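Local structure of coenzyme F420-dependent N(5),N(10)-methenyltetrahydromethanopterin reductase-related protein (Desulfurobacterium thermolithotrophum DSM 11699, 6HUZ) at residues L198-P201 with V202-G206; S242-V245 with I246-V250; N263-A266 with M267-S270. The protein binds an iron-guanylylpyridinol cofactor and, as a bacterial [Fe]-hydrogenase paralog of the HmdII type, uses tetrahydrofolate derivatives as substrates. All blocks are in the same frame, centred on the assembly; numbering follows the deposited sequence.

Contact 1: L198-P201 with V202-G206; sequences LVSP and VGDMG. With GUE (5,10-Methenyltetrahydrofolate), chain C.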
loop_
_atom_site.group_PDB
_atom_site.type_symbol
_atom_site.label_atom_id
_atom_site.label_comp_id
_atom_site.label_asym_id
_atom_site.label_seq_id
_atom_site.Cartn_x
_atom_site.Cartn_y
_atom_site.Cartn_z
ATOM N N LEU A 198 -0.106 4.080 14.149
ATOM C CA LEU A 198 -1.034 3.118 13.548
ATOM C C LEU A 198 -2.474 3.290 13.953
ATOM O O LEU A 198 -3.340 2.665 13.327
ATOM C CB LEU A 198 -0.559 1.686 13.885
ATOM C CG LEU A 198 0.900 1.363 13.465
ATOM C CD1 LEU A 198 1.216 -0.125 13.612
ATOM C CD2 LEU A 198 1.184 1.780 12.053
ATOM N N VAL A 199 -2.764 4.098 15.009
ATOM C CA VAL A 199 -4.149 4.299 15.440
ATOM C C VAL A 199 -4.976 4.844 14.254
ATOM O O VAL A 199 -6.050 4.305 13.965
ATOM C CB VAL A 199 -4.231 5.191 16.704
ATOM C CG1 VAL A 199 -5.676 5.635 16.985
ATOM C CG2 VAL A 199 -3.643 4.448 17.915
ATOM N N SER A 200 -4.504 5.893 13.565
ATOM C CA SER A 200 -5.269 6.430 12.426
ATOM C C SER A 200 -5.538 5.397 11.256
ATOM O O SER A 200 -6.696 5.199 10.886
ATOM C CB SER A 200 -4.577 7.688 11.883
ATOM O OG SER A 200 -5.045 8.104 10.610
ATOM N N PRO A 201 -4.522 4.739 10.651
ATOM C CA PRO A 201 -4.817 3.793 9.556
ATOM C C PRO A 201 -5.664 2.594 9.994
ATOM O O PRO A 201 -6.361 1.991 9.180
ATOM C CB PRO A 201 -3.424 3.377 9.050
ATOM C CG PRO A 201 -2.498 3.622 10.175
ATOM C CD PRO A 201 -3.073 4.847 10.896
ATOM N N VAL A 202 -5.624 2.247 11.277
ATOM C CA VAL A 202 -6.436 1.123 11.777
ATOM C C VAL A 202 -7.844 1.578 12.195
ATOM O O VAL A 202 -8.808 0.872 11.900
ATOM C CB VAL A 202 -5.715 0.364 12.927
ATOM C CG1 VAL A 202 -6.645 -0.674 13.578
ATOM C CG2 VAL A 202 -4.427 -0.324 12.412
ATOM N N GLY A 203 -7.957 2.707 12.893
ATOM C CA GLY A 203 -9.241 3.225 13.401
ATOM C C GLY A 203 -10.143 4.062 12.506
ATOM O O GLY A 203 -11.379 3.953 12.575
ATOM N N ASP A 204 -9.549 4.941 11.706
ATOM C CA ASP A 204 -10.276 5.832 10.785
ATOM C C ASP A 204 -11.017 5.074 9.689
ATOM O O ASP A 204 -10.892 3.860 9.556
ATOM C CB ASP A 204 -9.296 6.765 10.050
ATOM C CG ASP A 204 -8.519 7.699 10.930
ATOM O OD1 ASP A 204 -8.810 7.751 12.169
ATOM O OD2 ASP A 204 -7.622 8.379 10.404
ATOM N N MET A 205 -11.774 5.825 8.893
ATOM C CA MET A 205 -12.528 5.297 7.774
ATOM C C MET A 205 -11.624 4.524 6.793
ATOM O O MET A 205 -12.137 3.620 6.139
ATOM C CB MET A 205 -13.285 6.413 7.060
ATOM C CG MET A 205 -12.402 7.550 6.641
ATOM S SD MET A 205 -13.380 8.664 5.622
ATOM C CE MET A 205 -12.174 10.142 5.485
ATOM N N GLY A 206 -10.309 4.844 6.719
ATOM C CA GLY A 206 -9.377 4.113 5.849
ATOM C C GLY A 206 -9.152 2.657 6.224
ATOM O O GLY A 206 -8.421 1.936 5.536
HETATM N N1 GUE C . -15.643 3.281 11.178
HETATM C C2 GUE C . -14.355 3.391 11.601
HETATM N N3 GUE C . -13.710 4.559 11.684
HETATM C C4 GUE C . -14.265 5.719 11.379
HETATM C C6 GUE C . -17.888 6.748 10.774
HETATM C "C1'" GUE C . -16.786 12.381 7.844
HETATM C "C2'" GUE C . -15.742 11.471 7.640
HETATM C "C3'" GUE C . -15.833 10.169 8.143
HETATM C "C4'" GUE C . -16.959 9.764 8.878
HETATM C "C5'" GUE C . -17.987 10.694 9.100
HETATM O O4 GUE C . -13.606 6.775 11.497
HETATM C C4A GUE C . -15.677 5.691 10.942
HETATM N N5 GUE C . -16.456 6.766 10.509
HETATM C C7 GUE C . -18.362 5.496 10.045
HETATM N N8 GUE C . -17.626 4.302 10.447
HETATM C C8A GUE C . -16.335 4.386 10.853
HETATM N N2 GUE C . -13.710 2.239 11.913
HETATM C C9 GUE C . -18.341 7.927 9.899
HETATM N N10 GUE C . -17.058 8.482 9.473
HETATM C "C6'" GUE C . -17.897 11.984 8.580
HETATM C C11 GUE C . -16.702 13.794 7.305
HETATM O O11 GUE C . -15.912 14.072 6.416
HETATM N N GUE C . -17.491 14.733 7.841
HETATM C CA GUE C . -17.359 16.154 7.513
HETATM C C GUE C . -17.144 17.001 8.751
HETATM O OX1 GUE C . -17.590 16.599 9.857
HETATM O OX2 GUE C . -16.519 18.080 8.659
HETATM C CB GUE C . -18.549 16.661 6.690
HETATM C CG GUE C . -19.586 15.579 6.367
HETATM C CD GUE C . -20.823 16.130 5.671
HETATM O OE1 GUE C . -21.262 15.508 4.665
HETATM O OE2 GUE C . -21.367 17.170 6.130
HETATM C C1 GUE C . -16.064 7.738 9.781
#
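S200 OG donates to D204 OD2 over only 2.6 Å. The hydroxyl meets this oxygen from above the carboxylate plane, 48° out of it. The bond ties the last turn of helix 196-203 to the loop that forms part of the methenyltetrahydrofolate pocket. D204 N also returns to S200, donating to S200 O at 3.0 Å. D204 is thus held at both its backbone and its side chain. CG lies anti to the carbonyl carbon (chi1 -62°), which brings the carboxylate back over the helix end. H146 holds the other oxygen, OD1. Q238 of the second subunit donates to OD2, and Q241 of that subunit donates to S200 OG.

Two more backbone bonds keep the turn helical: V202 N to L198 O at 3.1 Å, and G203 N to V199 O at 2.7 Å. G203 gives its own carbonyl to the ligand: amine N2 of the ligand donates to G203 O at 3.0 Å.

The helix is kinked at P201, whose nitrogen makes no bond to the preceding turn. V202 lays CG2 against L198 O at 3.3 Å. V199 and V202 pack on L160 and L194, on the two parallel strands beside the helix. M205 CG sits between its backbone N and carbonyl carbon, and the chain then runs extended. This places M205 SD 3.8 Å from C3' of the ligand's benzoyl ring.

Contact 2: S242-V245 with I246-V250; sequences SLQV and ISSLV. With NA (sodium ion), chain H.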
loop_
_atom_site.group_PDB
_atom_site.type_symbol
_atom_site.label_atom_id
_atom_site.label_comp_id
_atom_site.label_asym_id
_atom_site.label_seq_id
_atom_site.Cartn_x
_atom_site.Cartn_y
_atom_site.Cartn_z
ATOM N N SER A 242 4.256 -3.407 -4.233
ATOM C CA SER A 242 2.936 -3.108 -4.764
ATOM C C SER A 242 2.311 -1.971 -3.993
ATOM O O SER A 242 1.828 -1.009 -4.592
ATOM C CB SER A 242 1.995 -4.330 -4.662
ATOM O OG SER A 242 2.336 -5.385 -5.552
ATOM N N LEU A 243 2.297 -2.094 -2.661
ATOM C CA LEU A 243 1.649 -1.097 -1.820
ATOM C C LEU A 243 2.365 0.243 -1.800
ATOM O O LEU A 243 1.677 1.264 -1.811
ATOM C CB LEU A 243 1.409 -1.658 -0.416
ATOM C CG LEU A 243 0.637 -2.996 -0.404
ATOM C CD1 LEU A 243 0.424 -3.486 1.009
ATOM C CD2 LEU A 243 -0.682 -2.924 -1.221
ATOM N N GLN A 244 3.708 0.260 -1.811
ATOM C CA GLN A 244 4.469 1.520 -1.850
ATOM C C GLN A 244 4.119 2.228 -3.166
ATOM O O GLN A 244 3.892 3.422 -3.178
ATOM C CB GLN A 244 5.977 1.235 -1.844
ATOM C CG GLN A 244 6.892 2.454 -1.793
ATOM C CD GLN A 244 6.624 3.354 -0.612
ATOM O OE1 GLN A 244 7.122 3.140 0.503
ATOM N NE2 GLN A 244 5.831 4.381 -0.827
ATOM N N VAL A 245 4.104 1.483 -4.289
ATOM C CA VAL A 245 3.795 2.083 -5.586
ATOM C C VAL A 245 2.406 2.728 -5.613
ATOM O O VAL A 245 2.272 3.874 -6.057
ATOM C CB VAL A 245 3.986 1.064 -6.730
ATOM C CG1 VAL A 245 3.319 1.531 -8.019
ATOM C CG2 VAL A 245 5.469 0.805 -6.957
ATOM N N ILE A 246 1.376 2.003 -5.170
ATOM C CA ILE A 246 0.023 2.563 -5.173
ATOM C C ILE A 246 -0.001 3.788 -4.284
ATOM O O ILE A 246 -0.501 4.805 -4.706
ATOM C CB ILE A 246 -1.065 1.548 -4.718
ATOM C CG1 ILE A 246 -1.171 0.390 -5.772
ATOM C CG2 ILE A 246 -2.433 2.268 -4.543
ATOM C CD1 ILE A 246 -1.946 -0.800 -5.236
ATOM N N SER A 247 0.528 3.693 -3.065
ATOM C CA SER A 247 0.544 4.838 -2.123
ATOM C C SER A 247 1.250 6.071 -2.762
ATOM O O SER A 247 0.728 7.184 -2.689
ATOM C CB SER A 247 1.302 4.452 -0.843
ATOM O OG SER A 247 1.148 5.506 0.095
ATOM N N SER A 248 2.441 5.863 -3.384
ATOM C CA SER A 248 3.205 6.955 -4.005
ATOM C C SER A 248 2.408 7.634 -5.123
ATOM O O SER A 248 2.431 8.866 -5.261
ATOM C CB SER A 248 4.527 6.434 -4.608
ATOM O OG SER A 248 5.342 5.918 -3.558
ATOM N N LEU A 249 1.702 6.820 -5.921
ATOM C CA LEU A 249 0.911 7.326 -7.047
ATOM C C LEU A 249 -0.262 8.184 -6.579
ATOM O O LEU A 249 -0.496 9.264 -7.153
ATOM C CB LEU A 249 0.443 6.167 -7.939
ATOM C CG LEU A 249 1.533 5.556 -8.803
ATOM C CD1 LEU A 249 1.078 4.191 -9.375
ATOM C CD2 LEU A 249 1.980 6.513 -9.904
ATOM N N VAL A 250 -0.988 7.725 -5.572
ATOM C CA VAL A 250 -2.120 8.484 -4.993
ATOM C C VAL A 250 -1.565 9.779 -4.350
ATOM O O VAL A 250 -2.106 10.847 -4.583
ATOM C CB VAL A 250 -2.941 7.655 -3.962
ATOM C CG1 VAL A 250 -3.989 8.544 -3.261
ATOM C CG2 VAL A 250 -3.611 6.459 -4.634
HETATM NA NA NA H . 4.935 -5.921 -6.573
#
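In helix 232-262, at the dimer interface, Q244 and S248 meet one turn apart. S248 N donates to Q244 O at 2.8 Å. S248 OG stands 2.9 Å from the same carbonyl oxygen, but its one proton can also go to T316 O, so that second bond is not settled. The Q244 chain bends at chi2 (56°) after leaving with CG anti to the backbone N. This turns its amide along the helix, with NE2 3.2 Å from S248 OG. The strongest partner of the amide is in the other chain: NE2 donates to Q244 OE1 of the second subunit. S320 N donates to OE1.

At this interface the helix meets its own copy. L243 packs on I246 of the second subunit, and I246 packs on L243 of that subunit in return. S247 OG bonds to A240 O of the second subunit.

V245 and L249 lie side by side and point the same way, with V245 CG1 and L249 CD1 3.7 Å apart. T316 touches both. The backbone is regular here: L249 N bonds to V245 O, S247 N to L243 O and I246 N to S242 O. I246 also lays CG1 against S242 O at 3.5 Å.

S242 opens this part of the helix with a metal contact. Its OG binds a sodium ion at 2.8 Å, and Q238 O binds the same ion. The hydroxyl is hydrogen-bonded to T210 OG1 of the second subunit, its strongest polar partner, and also to T209 OG1 and G206 O of that subunit.

Contact 3: N263-A266 with M267-S270; sequences NVDA and MKAS. With GUE (5,10-Methenyltetrahydrofolate), chain B.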
loop_
_atom_site.group_PDB
_atom_site.type_symbol
_atom_site.label_atom_id
_atom_site.label_comp_id
_atom_site.label_asym_id
_atom_site.label_seq_id
_atom_site.Cartn_x
_atom_site.Cartn_y
_atom_site.Cartn_z
ATOM N N ASN A 263 -2.839 1.385 -15.339
ATOM C CA ASN A 263 -3.568 0.796 -16.472
ATOM C C ASN A 263 -4.450 -0.366 -15.967
ATOM O O ASN A 263 -3.981 -1.489 -15.708
ATOM C CB ASN A 263 -2.647 0.380 -17.645
ATOM C CG ASN A 263 -3.446 0.040 -18.900
ATOM O OD1 ASN A 263 -4.504 -0.591 -18.830
ATOM N ND2 ASN A 263 -2.979 0.433 -20.079
ATOM N N VAL A 264 -5.740 -0.087 -15.827
ATOM C CA VAL A 264 -6.719 -1.077 -15.331
ATOM C C VAL A 264 -6.751 -2.320 -16.259
ATOM O O VAL A 264 -6.763 -3.462 -15.800
ATOM C CB VAL A 264 -8.117 -0.407 -15.233
ATOM C CG1 VAL A 264 -9.222 -1.437 -15.062
ATOM C CG2 VAL A 264 -8.156 0.603 -14.088
ATOM N N ASP A 265 -6.773 -2.090 -17.556
ATOM C CA ASP A 265 -6.798 -3.200 -18.524
ATOM C C ASP A 265 -5.601 -4.115 -18.323
ATOM O O ASP A 265 -5.751 -5.332 -18.375
ATOM C CB ASP A 265 -6.810 -2.663 -19.960
ATOM C CG ASP A 265 -8.148 -2.039 -20.303
ATOM O OD1 ASP A 265 -9.151 -2.399 -19.650
ATOM O OD2 ASP A 265 -8.190 -1.180 -21.218
ATOM N N ALA A 266 -4.421 -3.532 -18.112
ATOM C CA ALA A 266 -3.189 -4.297 -17.903
ATOM C C ALA A 266 -3.273 -5.061 -16.615
ATOM O O ALA A 266 -2.907 -6.222 -16.574
ATOM C CB ALA A 266 -1.984 -3.364 -17.862
ATOM N N MET A 267 -3.742 -4.409 -15.529
ATOM C CA MET A 267 -3.842 -5.087 -14.270
ATOM C C MET A 267 -4.804 -6.248 -14.402
ATOM O O MET A 267 -4.503 -7.340 -13.970
ATOM C CB MET A 267 -4.354 -4.123 -13.206
ATOM C CG MET A 267 -3.318 -3.100 -12.810
ATOM S SD MET A 267 -3.796 -2.271 -11.272
ATOM C CE MET A 267 -5.177 -1.312 -11.826
ATOM N N LYS A 268 -5.961 -6.031 -15.021
ATOM C CA LYS A 268 -6.931 -7.118 -15.161
ATOM C C LYS A 268 -6.368 -8.318 -15.941
ATOM O O LYS A 268 -6.612 -9.460 -15.568
ATOM C CB LYS A 268 -8.147 -6.569 -15.883
ATOM C CG LYS A 268 -9.271 -7.553 -16.131
ATOM C CD LYS A 268 -10.380 -6.923 -17.006
ATOM C CE LYS A 268 -10.490 -5.404 -16.938
ATOM N NZ LYS A 268 -11.354 -4.885 -18.038
ATOM N N ALA A 269 -5.645 -8.048 -17.029
ATOM C CA ALA A 269 -5.054 -9.081 -17.874
ATOM C C ALA A 269 -4.014 -9.852 -17.088
ATOM O O ALA A 269 -4.091 -11.074 -17.005
ATOM C CB ALA A 269 -4.423 -8.443 -19.091
ATOM N N SER A 270 -3.052 -9.136 -16.493
ATOM C CA SER A 270 -1.981 -9.742 -15.691
ATOM C C SER A 270 -2.549 -10.623 -14.547
ATOM O O SER A 270 -2.050 -11.728 -14.311
ATOM C CB SER A 270 -1.111 -8.640 -15.070
ATOM O OG SER A 270 -0.168 -9.184 -14.157
HETATM N N1 GUE B . 1.119 -14.130 -13.398
HETATM C C2 GUE B . 1.645 -12.884 -13.544
HETATM N N3 GUE B . 2.936 -12.606 -13.331
HETATM C C4 GUE B . 3.827 -13.516 -12.975
HETATM C C6 GUE B . 3.722 -17.329 -12.941
HETATM C "C1'" GUE B . 8.769 -18.370 -9.070
HETATM C "C2'" GUE B . 8.146 -17.144 -8.802
HETATM C "C3'" GUE B . 6.989 -16.774 -9.495
HETATM C "C4'" GUE B . 6.450 -17.613 -10.485
HETATM C "C5'" GUE B . 7.100 -18.826 -10.765
HETATM O O4 GUE B . 5.021 -13.187 -12.809
HETATM C C4A GUE B . 3.342 -14.905 -12.828
HETATM N N5 GUE B . 4.066 -16.020 -12.403
HETATM C C7 GUE B . 2.273 -17.514 -12.506
HETATM N N8 GUE B . 1.417 -16.408 -12.925
HETATM C C8A GUE B . 1.917 -15.155 -13.057
HETATM N N2 GUE B . 0.789 -11.890 -13.888
HETATM C C9 GUE B . 4.547 -18.230 -12.008
HETATM N N10 GUE B . 5.328 -17.243 -11.267
HETATM C "C6'" GUE B . 8.242 -19.196 -10.057
HETATM C C11 GUE B . 10.021 -18.784 -8.327
HETATM O O11 GUE B . 10.321 -18.248 -7.271
HETATM N N GUE B . 10.803 -19.729 -8.864
HETATM C CA GUE B . 12.117 -20.069 -8.314
HETATM C C GUE B . 13.214 -19.936 -9.352
HETATM O OX1 GUE B . 12.930 -20.080 -10.569
HETATM O OX2 GUE B . 14.381 -19.677 -8.985
HETATM C CB GUE B . 12.122 -21.462 -7.673
HETATM C CG GUE B . 10.762 -22.169 -7.717
HETATM C CD GUE B . 10.821 -23.601 -7.200
HETATM O OE1 GUE B . 9.922 -23.978 -6.399
HETATM O OE2 GUE B . 11.748 -24.355 -7.601
HETATM C C1 GUE B . 4.948 -16.041 -11.481
#
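K268 NZ approaches the carboxylate of D265 on its OD1 side, close to the plane. A second flat group, the amide of N263, has A266 N above its plane, 56° out of it. The third is the pterin of methenyltetrahydrofolate, which has S270 at its amine end.

The D265 OD1 to K268 NZ distance is 3.7 Å, so this is a long salt bridge. The two side chains run side by side and point the same way, and K268 bends at chi3 (-26°) on its way to the acid.

N263 is the N-cap of helix 264-271, and A266 N donates to N263 OD1 at 3.0 Å. N263 lies just past the end of helix 232-262 and has positive phi, so it marks the corner between two consecutive helices. Its own carbonyl starts the new helix by accepting from M267 N at 2.9 Å. K268 N follows to V264 O, A269 N to D265 O, and S270 N to A266 O.

The pterin amine N2 donates to S270 O at 2.9 Å and, weakly, to S270 OG. The main partner of the hydroxyl is V202 O of the second subunit.

On another side M267 folds back over the first turn. Its chain bends at chi3 (-70°), bringing CE to 3.8 Å from V264 CA and 4.2 Å from V264 CG2. F214 of the second subunit packs on M267.

In the last turn of the helix, S270 O would probably be a good acceptor. This is consistent with recognition of the pterin amino group, mainly by S270 O. The negative D265 near the start of the helix would also be favourable for the helix dipole.

Overall arrangement
The contacts follow one another along the chain, all in the Hmd region of residues 196-293. Contact 1 closes helix 196-203. Contact 2 lies in helix 232-262, and contact 3 in the next helix, 264-271. Contacts 2 and 3 are about 16 Å apart between centres. The centre of contact 1 is about 18 Å from that of contact 2 and about 29 Å from that of contact 3. None touch within the chain. The dimer joins them instead. Residues of contact 1 bond to S242 and S270 of the second subunit. Each bound methenyltetrahydrofolate has its amine held by G203 O of one chain and S270 O of the other. The substrate pocket is therefore built from both subunits.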